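Local coordinates for protein sulfotransferase (Mus musculus, PDB 5X2B) that probably transfers sulfo groups to acceptor molecules as a member of the sulfotransferase 1 family, and binds adenosine-3'-5'-diphosphate and calcium, at residues Ile59-Pro64 with Arg82-Thr87. Numbering follows the deposited sequence.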
ATOM      1  N   ILE F  59     -10.472  14.147   9.370  1.00 41.58           N
ATOM      2  CA  ILE F  59     -10.227  13.475   8.094  1.00 45.12           C
ATOM      3  C   ILE F  59     -11.103  12.250   7.814  1.00 53.72           C
ATOM      4  O   ILE F  59     -11.043  11.270   8.554  1.00 61.44           O
ATOM      5  CB  ILE F  59      -8.825  13.002   8.070  1.00 39.91           C
ATOM      6  CG1 ILE F  59      -7.911  14.190   7.894  1.00 29.66           C
ATOM      7  CG2 ILE F  59      -8.619  12.002   6.962  1.00 49.47           C
ATOM      8  CD1 ILE F  59      -6.543  13.834   8.295  1.00 31.41           C
ATOM      9  N   THR F  60     -11.897  12.280   6.749  1.00 34.80           N
ATOM     10  CA  THR F  60     -12.629  11.063   6.348  1.00 39.93           C
ATOM     11  C   THR F  60     -11.661  10.079   5.731  1.00 33.87           C
ATOM     12  O   THR F  60     -10.755  10.494   4.996  1.00 46.36           O
ATOM     13  CB  THR F  60     -13.747  11.356   5.308  1.00 52.80           C
ATOM     14  OG1 THR F  60     -14.680  12.280   5.855  1.00 47.52           O
ATOM     15  CG2 THR F  60     -14.510  10.099   4.957  1.00 34.27           C
ATOM     16  N   LEU F  61     -11.789   8.799   6.038  1.00 19.12           N
ATOM     17  CA  LEU F  61     -10.989   7.832   5.295  1.00 26.54           C
ATOM     18  C   LEU F  61     -11.796   7.104   4.269  1.00 32.74           C
ATOM     19  O   LEU F  61     -12.655   6.325   4.610  1.00 51.69           O
ATOM     20  CB  LEU F  61     -10.361   6.783   6.173  1.00 32.85           C
ATOM     21  CG  LEU F  61      -9.490   5.938   5.239  1.00 46.68           C
ATOM     22  CD1 LEU F  61      -8.049   6.316   5.409  1.00 29.83           C
ATOM     23  CD2 LEU F  61      -9.672   4.486   5.489  1.00 51.43           C
ATOM     24  N   THR F  62     -11.478   7.283   3.003  1.00 35.14           N
ATOM     25  CA  THR F  62     -12.361   6.769   1.991  1.00 30.19           C
ATOM     26  C   THR F  62     -12.076   5.306   1.563  1.00 40.12           C
ATOM     27  O   THR F  62     -11.520   4.520   2.314  1.00 34.42           O
ATOM     28  CB  THR F  62     -12.326   7.667   0.786  1.00 23.66           C
ATOM     29  OG1 THR F  62     -11.147   7.410   0.028  1.00 39.41           O
ATOM     30  CG2 THR F  62     -12.340   9.092   1.214  1.00 30.41           C
ATOM     31  N   SER F  63     -12.516   4.975   0.359  1.00 41.02           N
ATOM     32  CA  SER F  63     -12.443   3.644  -0.210  1.00 45.69           C
ATOM     33  C   SER F  63     -11.530   3.712  -1.423  1.00 38.95           C
ATOM     34  O   SER F  63     -11.585   4.661  -2.176  1.00 33.00           O
ATOM     35  CB  SER F  63     -13.843   3.242  -0.687  1.00 47.90           C
ATOM     36  OG  SER F  63     -13.800   2.804  -2.035  1.00 56.25           O
ATOM     37  N   PRO F  64     -10.719   2.685  -1.646  1.00 38.40           N
ATOM     38  CA  PRO F  64      -9.685   2.852  -2.654  1.00 35.95           C
ATOM     39  C   PRO F  64     -10.227   3.630  -3.796  1.00 32.17           C
ATOM     40  O   PRO F  64     -11.338   3.426  -4.259  1.00 36.03           O
ATOM     41  CB  PRO F  64      -9.385   1.431  -3.076  1.00 39.85           C
ATOM     42  CG  PRO F  64      -9.603   0.679  -1.847  1.00 38.35           C
ATOM     43  CD  PRO F  64     -10.812   1.297  -1.207  1.00 36.12           C
ATOM     44  N   ARG F  82     -12.123  16.531   4.852  1.00 31.97           N
ATOM     45  CA  ARG F  82     -10.817  16.225   4.340  1.00 36.25           C
ATOM     46  C   ARG F  82     -10.721  14.765   4.085  1.00 31.31           C
ATOM     47  O   ARG F  82     -11.062  13.929   4.926  1.00 35.33           O
ATOM     48  CB  ARG F  82      -9.744  16.554   5.353  1.00 32.52           C
ATOM     49  CG  ARG F  82      -8.357  16.398   4.763  1.00 23.96           C
ATOM     50  CD  ARG F  82      -7.327  16.789   5.722  1.00 34.32           C
ATOM     51  NE  ARG F  82      -6.105  17.028   4.994  1.00 37.65           N
ATOM     52  CZ  ARG F  82      -4.958  17.328   5.577  1.00 47.49           C
ATOM     53  NH1 ARG F  82      -4.889  17.403   6.918  1.00 36.00           N
ATOM     54  NH2 ARG F  82      -3.881  17.544   4.813  1.00 49.83           N
ATOM     55  N   ARG F  83     -10.171  14.487   2.927  1.00 35.26           N
ATOM     56  CA  ARG F  83     -10.195  13.178   2.365  1.00 29.96           C
ATOM     57  C   ARG F  83      -8.853  12.503   2.445  1.00 31.76           C
ATOM     58  O   ARG F  83      -7.870  13.034   1.910  1.00 42.15           O
ATOM     59  CB  ARG F  83     -10.592  13.333   0.910  1.00 35.80           C
ATOM     60  CG  ARG F  83     -11.962  13.867   0.739  1.00 32.67           C
ATOM     61  CD  ARG F  83     -12.444  13.613  -0.659  1.00 26.02           C
ATOM     62  NE  ARG F  83     -11.516  14.207  -1.606  1.00 31.28           N
ATOM     63  CZ  ARG F  83     -11.843  14.548  -2.836  1.00 24.30           C
ATOM     64  NH1 ARG F  83     -13.077  14.362  -3.247  1.00 17.98           N
ATOM     65  NH2 ARG F  83     -10.945  15.092  -3.643  1.00 35.21           N
ATOM     66  N   ALA F  84      -8.817  11.329   3.101  1.00 32.91           N
ATOM     67  CA  ALA F  84      -7.699  10.356   2.977  1.00 21.54           C
ATOM     68  C   ALA F  84      -8.058   9.252   1.987  1.00 29.14           C
ATOM     69  O   ALA F  84      -8.978   8.468   2.225  1.00 28.94           O
ATOM     70  CB  ALA F  84      -7.370   9.731   4.304  1.00 28.46           C
ATOM     71  N   ILE F  85      -7.348   9.217   0.867  1.00 22.68           N
ATOM     72  CA  ILE F  85      -7.711   8.376  -0.254  1.00 28.38           C
ATOM     73  C   ILE F  85      -6.699   7.242  -0.458  1.00 35.86           C
ATOM     74  O   ILE F  85      -5.513   7.464  -0.749  1.00 29.48           O
ATOM     75  CB  ILE F  85      -7.798   9.216  -1.479  1.00 24.11           C
ATOM     76  CG1 ILE F  85      -8.762  10.385  -1.201  1.00 28.72           C
ATOM     77  CG2 ILE F  85      -8.203   8.345  -2.635  1.00 28.23           C
ATOM     78  CD1 ILE F  85      -8.634  11.548  -2.177  1.00 29.98           C
ATOM     79  N   PRO F  86      -7.151   6.004  -0.227  1.00 35.46           N
ATOM     80  CA  PRO F  86      -6.152   4.953  -0.325  1.00 26.76           C
ATOM     81  C   PRO F  86      -6.051   4.473  -1.756  1.00 30.81           C
ATOM     82  O   PRO F  86      -7.047   4.629  -2.479  1.00 29.14           O
ATOM     83  CB  PRO F  86      -6.713   3.875   0.592  1.00 33.51           C
ATOM     84  CG  PRO F  86      -8.188   4.159   0.677  1.00 33.98           C
ATOM     85  CD  PRO F  86      -8.368   5.573   0.484  1.00 24.30           C
ATOM     86  N   THR F  87      -4.892   3.943  -2.166  1.00 28.05           N
ATOM     87  CA  THR F  87      -4.727   3.468  -3.555  1.00 31.19           C
ATOM     88  C   THR F  87      -3.504   2.543  -3.785  1.00 42.27           C
ATOM     89  O   THR F  87      -2.563   2.543  -2.986  1.00 45.16           O
ATOM     90  CB  THR F  87      -4.660   4.688  -4.525  1.00 31.19           C
ATOM     91  OG1 THR F  87      -4.769   4.241  -5.865  1.00 36.67           O
ATOM     92  CG2 THR F  87      -3.353   5.453  -4.360  1.00 19.08           C
TER
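T60 and T62 exchange backbone hydrogen bonds with R82 and A84, joining strand 59-61 and the residue after it to strand 82-87 in parallel. T60 N donates to R82 O at 2.6 Å, a bent bond with 135° at the hydrogen. A84 N gives a much straighter one to T60 O, 2.8 Å long. T62 N then reaches A84 O at 2.9 Å. The hydroxyl of T62 adds a longer bond to the same oxygen, OG1 to A84 O at 3.3 Å, tilted out of the carbonyl plane. A84 O is thus gripped by two donors from one residue. The T62 side chain has OG1 between its backbone N and carbonyl carbon (chi1 78°), which turns the hydroxyl to A84 O and brings it against the ring of P86.

Apolar contacts line one face. I59 and R82 lie side by side, I59 CG1 against R82 CD at 3.4 Å. The arginine chain runs out extended along the isoleucine, and its NE bonds to D32 O. I59 CG2 and L61 CD1 each lie 3.7 Å from A84 CB. An alanine in place of I59 would probably lose the packing of CG1 and CD1 along the R82 chain and leave A84 CB without the CG2 methyl beside it.

Past the last bridge, P64 CA makes a CH...O contact with P86 O at 3.2 Å.

Helix 72-77 connects the strands, making a parallel beta-alpha-beta unit. Within this chain strand 59-61 is the outermost strand of the parallel sheet, and 82-87 lies between it and strand 34-37, an arrangement characteristic of the P-loop-like sulfotransferase fold.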